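Local coordinates for malonyl acyl carrier protein transacylase (Streptococcus pneumoniae, PDB 3IM8) that probably transfers the malonyl group of malonyl-CoA to holo acyl carrier protein, supplying malonyl-ACP and free CoA in fatty acid synthesis, at residues G280-I285 against A289-V294; V260-E263 against N268-E271; L16-D21 against D53-T58. All coordinates share one frame; numbering follows the deposited sequence.

Contact 1 (G280-I285 against A289-V294)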
# COMPACT_ATOMS: atom_id res chain seq x y z
N GLY A 280 -3.90 -12.62 -0.04
CA GLY A 280 -5.37 -12.83 -0.06
C GLY A 280 -6.10 -12.32 -1.31
O GLY A 280 -7.00 -12.99 -1.80
N PHE A 281 -5.74 -11.13 -1.79
CA PHE A 281 -6.25 -10.53 -3.02
C PHE A 281 -5.81 -11.32 -4.26
O PHE A 281 -6.64 -11.65 -5.08
CB PHE A 281 -5.78 -9.05 -3.18
CG PHE A 281 -6.28 -8.08 -2.10
CD1 PHE A 281 -5.61 -6.90 -1.90
CD2 PHE A 281 -7.42 -8.33 -1.34
CE1 PHE A 281 -6.03 -5.99 -0.95
CE2 PHE A 281 -7.87 -7.39 -0.41
CZ PHE A 281 -7.15 -6.24 -0.20
N VAL A 282 -4.53 -11.62 -4.42
CA VAL A 282 -4.03 -12.34 -5.64
C VAL A 282 -4.59 -13.81 -5.76
O VAL A 282 -4.67 -14.38 -6.88
CB VAL A 282 -2.46 -12.32 -5.67
CG1 VAL A 282 -1.90 -13.24 -6.79
CG2 VAL A 282 -1.91 -10.84 -5.80
N LYS A 283 -4.94 -14.41 -4.63
CA LYS A 283 -5.52 -15.74 -4.57
C LYS A 283 -6.94 -15.71 -5.16
O LYS A 283 -7.37 -16.67 -5.77
CB LYS A 283 -5.64 -16.19 -3.11
CG LYS A 283 -5.10 -17.55 -2.76
CD LYS A 283 -6.13 -18.66 -2.93
CE LYS A 283 -5.59 -19.99 -2.37
NZ LYS A 283 -6.15 -21.12 -3.15
N LYS A 284 -7.66 -14.62 -4.94
CA LYS A 284 -8.96 -14.44 -5.54
C LYS A 284 -8.81 -14.06 -7.02
O LYS A 284 -9.47 -14.64 -7.87
CB LYS A 284 -9.79 -13.39 -4.77
CG LYS A 284 -9.73 -13.47 -3.24
CD LYS A 284 -10.95 -14.15 -2.62
CE LYS A 284 -10.94 -14.02 -1.11
NZ LYS A 284 -12.31 -14.32 -0.56
N ILE A 285 -7.91 -13.13 -7.35
CA ILE A 285 -7.66 -12.76 -8.75
C ILE A 285 -7.29 -13.97 -9.57
O ILE A 285 -7.82 -14.18 -10.63
CB ILE A 285 -6.56 -11.67 -8.89
CG1 ILE A 285 -7.03 -10.39 -8.18
CG2 ILE A 285 -6.26 -11.38 -10.37
CD1 ILE A 285 -5.92 -9.51 -7.61
N ALA A 289 -2.11 -18.80 -9.57
CA ALA A 289 -0.83 -18.08 -9.47
C ALA A 289 -0.00 -18.60 -8.30
O ALA A 289 -0.51 -18.87 -7.21
CB ALA A 289 -1.06 -16.52 -9.36
N HIS A 290 1.29 -18.75 -8.53
CA HIS A 290 2.18 -19.17 -7.44
C HIS A 290 2.48 -18.01 -6.48
O HIS A 290 2.91 -16.94 -6.88
CB HIS A 290 3.47 -19.79 -7.99
CG HIS A 290 3.25 -20.98 -8.88
ND1 HIS A 290 2.68 -22.15 -8.43
CD2 HIS A 290 3.55 -21.18 -10.18
CE1 HIS A 290 2.62 -23.02 -9.42
NE2 HIS A 290 3.14 -22.45 -10.49
N LEU A 291 2.26 -18.24 -5.21
CA LEU A 291 2.24 -17.16 -4.24
C LEU A 291 2.88 -17.60 -2.93
O LEU A 291 2.79 -18.77 -2.54
CB LEU A 291 0.81 -16.78 -4.01
CG LEU A 291 0.27 -15.68 -3.09
CD1 LEU A 291 0.76 -14.26 -3.43
CD2 LEU A 291 -1.23 -15.79 -3.38
N ALA A 292 3.48 -16.62 -2.26
CA ALA A 292 4.22 -16.80 -1.05
C ALA A 292 4.28 -15.41 -0.43
O ALA A 292 4.16 -14.40 -1.12
CB ALA A 292 5.62 -17.24 -1.40
N HIS A 293 4.42 -15.36 0.88
CA HIS A 293 4.66 -14.10 1.54
C HIS A 293 5.77 -14.28 2.55
O HIS A 293 5.96 -15.38 3.03
CB HIS A 293 3.37 -13.61 2.20
CG HIS A 293 2.84 -14.50 3.27
ND1 HIS A 293 3.17 -14.35 4.61
CD2 HIS A 293 1.99 -15.56 3.22
CE1 HIS A 293 2.55 -15.27 5.32
NE2 HIS A 293 1.84 -16.02 4.50
N VAL A 294 6.50 -13.21 2.88
CA VAL A 294 7.51 -13.27 3.91
C VAL A 294 7.32 -12.09 4.86
O VAL A 294 7.38 -10.93 4.40
CB VAL A 294 8.95 -13.27 3.31
CG1 VAL A 294 9.98 -13.34 4.43
CG2 VAL A 294 9.16 -14.47 2.46
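Backbone to backbone, helix segment 280-285 and segment 289-294 come nearest at Lys-283 and Ala-289, whose CA atoms are 7.2 Å apart, and no hydrogen bond crosses between them. At this spacing side chains make the contact, one also reaching a backbone nitrogen. The two elements belong to a beta-alpha-beta unit in which helix 277-285 links the parallel, adjacent strands 268-272 and 290-294. Leu-291 reaches across from the strand: its CG lies anti to the backbone N (chi1 -179°), and the methyl CD2 touches two consecutive residues of the helix. It stands 4.3 Å from Val-282 CG1 and 4.2 Å from Lys-283 N. The aliphatic start of the lysine also takes part, with Lys-283 CG at 4.3 Å from Leu-291 CD2, while the amino end leads away from the strand. Val-282 is shared in turn, because the same CG1 meets the methyl of Ala-289, CB, at 4.3 Å. Beyond the two segments Val-282 also packs on Phe-254 and Ile-258 of helix 254-263, and Ala-289 and Leu-291 both rest on Phe-269. Separations of 4.2 to 4.3 Å, with no polar bond among them, imply a contact of van der Waals and hydrophobic character: helix and strand meet through methyls of Val-282, Ala-289 and Leu-291, and the charged end of Lys-283 probably contributes little.

Contact 2 (V260-E263 against N268-E271)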
# COMPACT_ATOMS: atom_id res chain seq x y z
N VAL A 260 -1.58 -6.53 -15.44
CA VAL A 260 -0.36 -6.08 -16.09
C VAL A 260 0.86 -6.99 -15.78
O VAL A 260 1.65 -7.30 -16.70
CB VAL A 260 -0.03 -4.59 -15.73
CG1 VAL A 260 1.41 -4.20 -16.14
CG2 VAL A 260 -1.05 -3.63 -16.39
N MET A 261 1.05 -7.39 -14.52
CA MET A 261 2.15 -8.30 -14.24
C MET A 261 1.95 -9.70 -14.90
O MET A 261 2.88 -10.24 -15.46
CB MET A 261 2.42 -8.43 -12.72
CG MET A 261 2.67 -7.11 -12.04
SD MET A 261 2.65 -7.31 -10.28
CE MET A 261 4.04 -6.34 -9.82
N GLN A 262 0.76 -10.27 -14.83
CA GLN A 262 0.48 -11.56 -15.53
C GLN A 262 0.70 -11.45 -17.04
O GLN A 262 1.36 -12.31 -17.62
CB GLN A 262 -0.91 -12.11 -15.21
CG GLN A 262 -1.06 -12.25 -13.72
CD GLN A 262 -2.23 -13.07 -13.34
OE1 GLN A 262 -3.36 -12.60 -13.39
NE2 GLN A 262 -1.97 -14.33 -12.97
N GLU A 263 0.22 -10.37 -17.66
CA GLU A 263 0.60 -10.09 -19.06
C GLU A 263 2.11 -9.92 -19.28
O GLU A 263 2.60 -10.31 -20.35
CB GLU A 263 -0.14 -8.88 -19.63
CG GLU A 263 -1.57 -9.14 -20.04
CD GLU A 263 -1.70 -10.01 -21.33
OE1 GLU A 263 -2.46 -11.00 -21.27
OE2 GLU A 263 -1.04 -9.72 -22.37
N ASN A 268 5.28 -16.11 -10.52
CA ASN A 268 5.46 -16.29 -9.09
C ASN A 268 5.23 -14.95 -8.33
O ASN A 268 5.80 -13.92 -8.70
CB ASN A 268 6.92 -16.72 -8.93
CG ASN A 268 7.15 -17.70 -7.81
OD1 ASN A 268 8.03 -17.49 -6.96
ND2 ASN A 268 6.36 -18.79 -7.80
N PHE A 269 4.43 -14.93 -7.26
CA PHE A 269 4.25 -13.67 -6.49
C PHE A 269 4.76 -13.78 -5.05
O PHE A 269 4.41 -14.74 -4.38
CB PHE A 269 2.80 -13.15 -6.48
CG PHE A 269 2.27 -12.73 -7.84
CD1 PHE A 269 2.34 -11.40 -8.24
CD2 PHE A 269 1.67 -13.68 -8.70
CE1 PHE A 269 1.85 -10.99 -9.47
CE2 PHE A 269 1.15 -13.28 -9.96
CZ PHE A 269 1.24 -11.94 -10.35
N ILE A 270 5.59 -12.83 -4.61
CA ILE A 270 6.09 -12.87 -3.19
C ILE A 270 5.62 -11.60 -2.53
O ILE A 270 6.01 -10.50 -2.96
CB ILE A 270 7.63 -13.06 -3.07
CG1 ILE A 270 8.03 -14.48 -3.58
CG2 ILE A 270 8.08 -12.96 -1.61
CD1 ILE A 270 9.55 -14.71 -3.66
N GLU A 271 4.75 -11.74 -1.53
CA GLU A 271 4.31 -10.55 -0.81
C GLU A 271 5.31 -10.29 0.30
O GLU A 271 5.64 -11.20 1.10
CB GLU A 271 2.88 -10.73 -0.27
CG GLU A 271 2.47 -9.60 0.68
CD GLU A 271 1.07 -9.73 1.13
OE1 GLU A 271 0.51 -10.84 0.99
OE2 GLU A 271 0.52 -8.73 1.64
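Met-261 and Gln-262, consecutive on the helix, both place CG anti to the carbonyl carbon (chi1 -55° in each), and Phe-269 takes the same kind of first torsion on the strand, which brings two helix side chains to the rim of one phenyl ring. This is a Met-aromatic contact, joining the end of helix 254-263 to strand 268-272 of the parallel sheet. The sulfur comes in at the ring edge: Met-261 SD is 5.2 Å from the ring centroid, 86° off the ring normal, with Phe-269 CE1 its nearest ring atom at 3.9 Å. Lower on the same side chain, Met-261 CB approaches Phe-269 CE1 to 4.2 Å, so the methionine meets this ring atom at two points. Met-261 and Phe-269 are buried, and the layer extends past them, Met-261 packing on Ala-5, Met-85 and Ala-87 of the sheet and Phe-269 on Leu-7. Gln-262 uses its hydrocarbon part against the ring, while its amide NE2 is hydrogen-bonded to Asp-286 OD2. The amide plane is turned 68° from the ring plane, and the touching atom is Gln-262 CG, at 4.1 Å from Phe-269 CZ.

Contact 3 (L16-D21 against D53-T58)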
# COMPACT_ATOMS: atom_id res chain seq x y z
N LEU A 16 2.69 -5.03 16.56
CA LEU A 16 3.75 -4.73 17.50
C LEU A 16 4.83 -5.80 17.32
O LEU A 16 4.53 -6.96 17.24
CB LEU A 16 3.22 -4.68 18.94
CG LEU A 16 3.98 -4.06 20.13
CD1 LEU A 16 3.99 -2.53 20.06
CD2 LEU A 16 3.30 -4.54 21.44
N GLY A 17 6.08 -5.36 17.24
CA GLY A 17 7.21 -6.25 17.16
C GLY A 17 7.56 -6.74 15.76
O GLY A 17 8.47 -7.56 15.64
N MET A 18 6.84 -6.29 14.72
CA MET A 18 7.09 -6.80 13.35
C MET A 18 8.56 -6.65 12.93
O MET A 18 9.20 -5.61 13.18
CB MET A 18 6.17 -6.13 12.34
CG MET A 18 6.34 -4.60 12.33
SD MET A 18 5.29 -3.83 11.14
CE MET A 18 6.11 -2.24 11.10
N GLY A 19 9.11 -7.68 12.32
CA GLY A 19 10.48 -7.63 11.87
C GLY A 19 11.54 -7.83 12.95
O GLY A 19 12.74 -7.80 12.65
N ARG A 20 11.13 -7.99 14.21
CA ARG A 20 12.13 -8.05 15.30
C ARG A 20 13.01 -9.31 15.22
O ARG A 20 14.22 -9.23 15.47
CB ARG A 20 11.48 -7.95 16.71
CG ARG A 20 12.51 -8.11 17.88
CD ARG A 20 13.19 -6.80 18.15
NE ARG A 20 14.53 -6.99 18.72
CZ ARG A 20 15.20 -6.06 19.42
NH1 ARG A 20 16.43 -6.32 19.84
NH2 ARG A 20 14.66 -4.85 19.69
N ASP A 21 12.39 -10.47 14.92
CA ASP A 21 13.14 -11.71 14.65
C ASP A 21 14.26 -11.51 13.59
O ASP A 21 15.46 -11.81 13.83
CB ASP A 21 12.19 -12.88 14.31
CG ASP A 21 11.19 -12.57 13.16
OD1 ASP A 21 11.16 -11.46 12.61
OD2 ASP A 21 10.40 -13.46 12.81
N ASP A 53 0.21 2.45 20.37
CA ASP A 53 -0.64 3.52 19.85
C ASP A 53 0.04 4.37 18.78
O ASP A 53 -0.57 4.76 17.79
CB ASP A 53 -1.13 4.40 20.99
CG ASP A 53 -2.18 3.71 21.84
OD1 ASP A 53 -2.85 2.78 21.35
OD2 ASP A 53 -2.34 4.15 22.99
N LYS A 54 1.31 4.66 18.99
CA LYS A 54 2.06 5.40 17.98
C LYS A 54 2.19 4.58 16.69
O LYS A 54 2.11 5.10 15.60
CB LYS A 54 3.46 5.77 18.49
CG LYS A 54 3.50 6.81 19.57
CD LYS A 54 4.83 7.44 19.46
CE LYS A 54 5.33 7.92 20.80
NZ LYS A 54 6.80 8.09 20.62
N LEU A 55 2.42 3.28 16.85
CA LEU A 55 2.60 2.38 15.70
C LEU A 55 1.36 2.47 14.79
O LEU A 55 1.50 2.39 13.55
CB LEU A 55 2.90 0.92 16.13
CG LEU A 55 3.08 -0.19 15.05
CD1 LEU A 55 4.24 0.09 14.02
CD2 LEU A 55 3.22 -1.59 15.60
N ASN A 56 0.18 2.61 15.41
CA ASN A 56 -1.11 2.71 14.72
C ASN A 56 -1.49 4.14 14.31
O ASN A 56 -2.56 4.34 13.74
CB ASN A 56 -2.23 2.07 15.58
CG ASN A 56 -2.12 0.54 15.65
OD1 ASN A 56 -1.63 -0.08 14.71
ND2 ASN A 56 -2.55 -0.05 16.75
N GLN A 57 -0.64 5.13 14.64
CA GLN A 57 -0.78 6.53 14.17
C GLN A 57 -0.06 6.80 12.83
O GLN A 57 1.16 6.80 12.76
CB GLN A 57 -0.28 7.55 15.21
CG GLN A 57 -1.13 7.55 16.50
CD GLN A 57 -0.48 8.43 17.60
OE1 GLN A 57 0.15 9.45 17.28
NE2 GLN A 57 -0.62 7.99 18.91
N THR A 58 -0.87 7.12 11.81
CA THR A 58 -0.45 7.26 10.42
C THR A 58 0.96 7.83 10.19
O THR A 58 1.74 7.26 9.40
CB THR A 58 -1.56 7.98 9.57
OG1 THR A 58 -2.83 7.37 9.85
CG2 THR A 58 -1.28 7.86 8.06
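Within the two segments the shortest hydrogen bond, Gln-57 N to Lys-54 O at 2.9 Å, closes the turn that carries Leu-55, the residue that meets both Leu-16 and Met-18, as helix 52-55 gives way to a loop. Residues 16-19 of the opposing segment are loop, leading into helix 20-25, with a type II beta turn from Gly-17 to Arg-20 closed by Arg-20 N to Gly-17 O at 3.1 Å. No hydrogen bond crosses the contact, and the two methyls of Leu-55 do the work separately. CD2 lies against the backbone of the loop, 3.6 Å from Leu-16 N and 3.7 Å from Leu-16 CA, a van der Waals approach of a methyl to the main chain. CD1 instead meets the end of Met-18, whose CE is 4.2 Å away. Met-18 gets there with CG set between its backbone N and carbonyl carbon (chi1 58°) and the rest of the chain extended, so that the terminal methyl is the part that touches; the two side chains run obliquely to one another. Leu-55 and Met-18 are buried, while the contact reaches the surface at exposed Leu-16. Both buried residues pack on Ile-48 of helix 44-50 and on Ala-64 of helix 58-78, so the turn before helix 20-25 and the end of helix 52-55 are joined beside these two helices.

Overall arrangement
Contact 3 comes first along the chain, followed by contact 2 and then contact 1, each closing before the next opens. Contacts 2 and 1, with centres about 9 Å apart, touch directly through the parallel sheet: strands 268-272 and 290-294 lie side by side in it, joined by backbone hydrogen bonds such as the probable one from Glu-271 N to Ala-292 O. Helices 254-263 and 277-285 are thereby packed against adjoining strands. Contact 3 touches neither; its centre is about 24 Å from that of contact 1 and 28 Å from that of contact 2, in a helical region. All three lie within the acyl transferase domain, away from the predicted active-site residues Ser-90 and His-199, and are packing contacts of its framework.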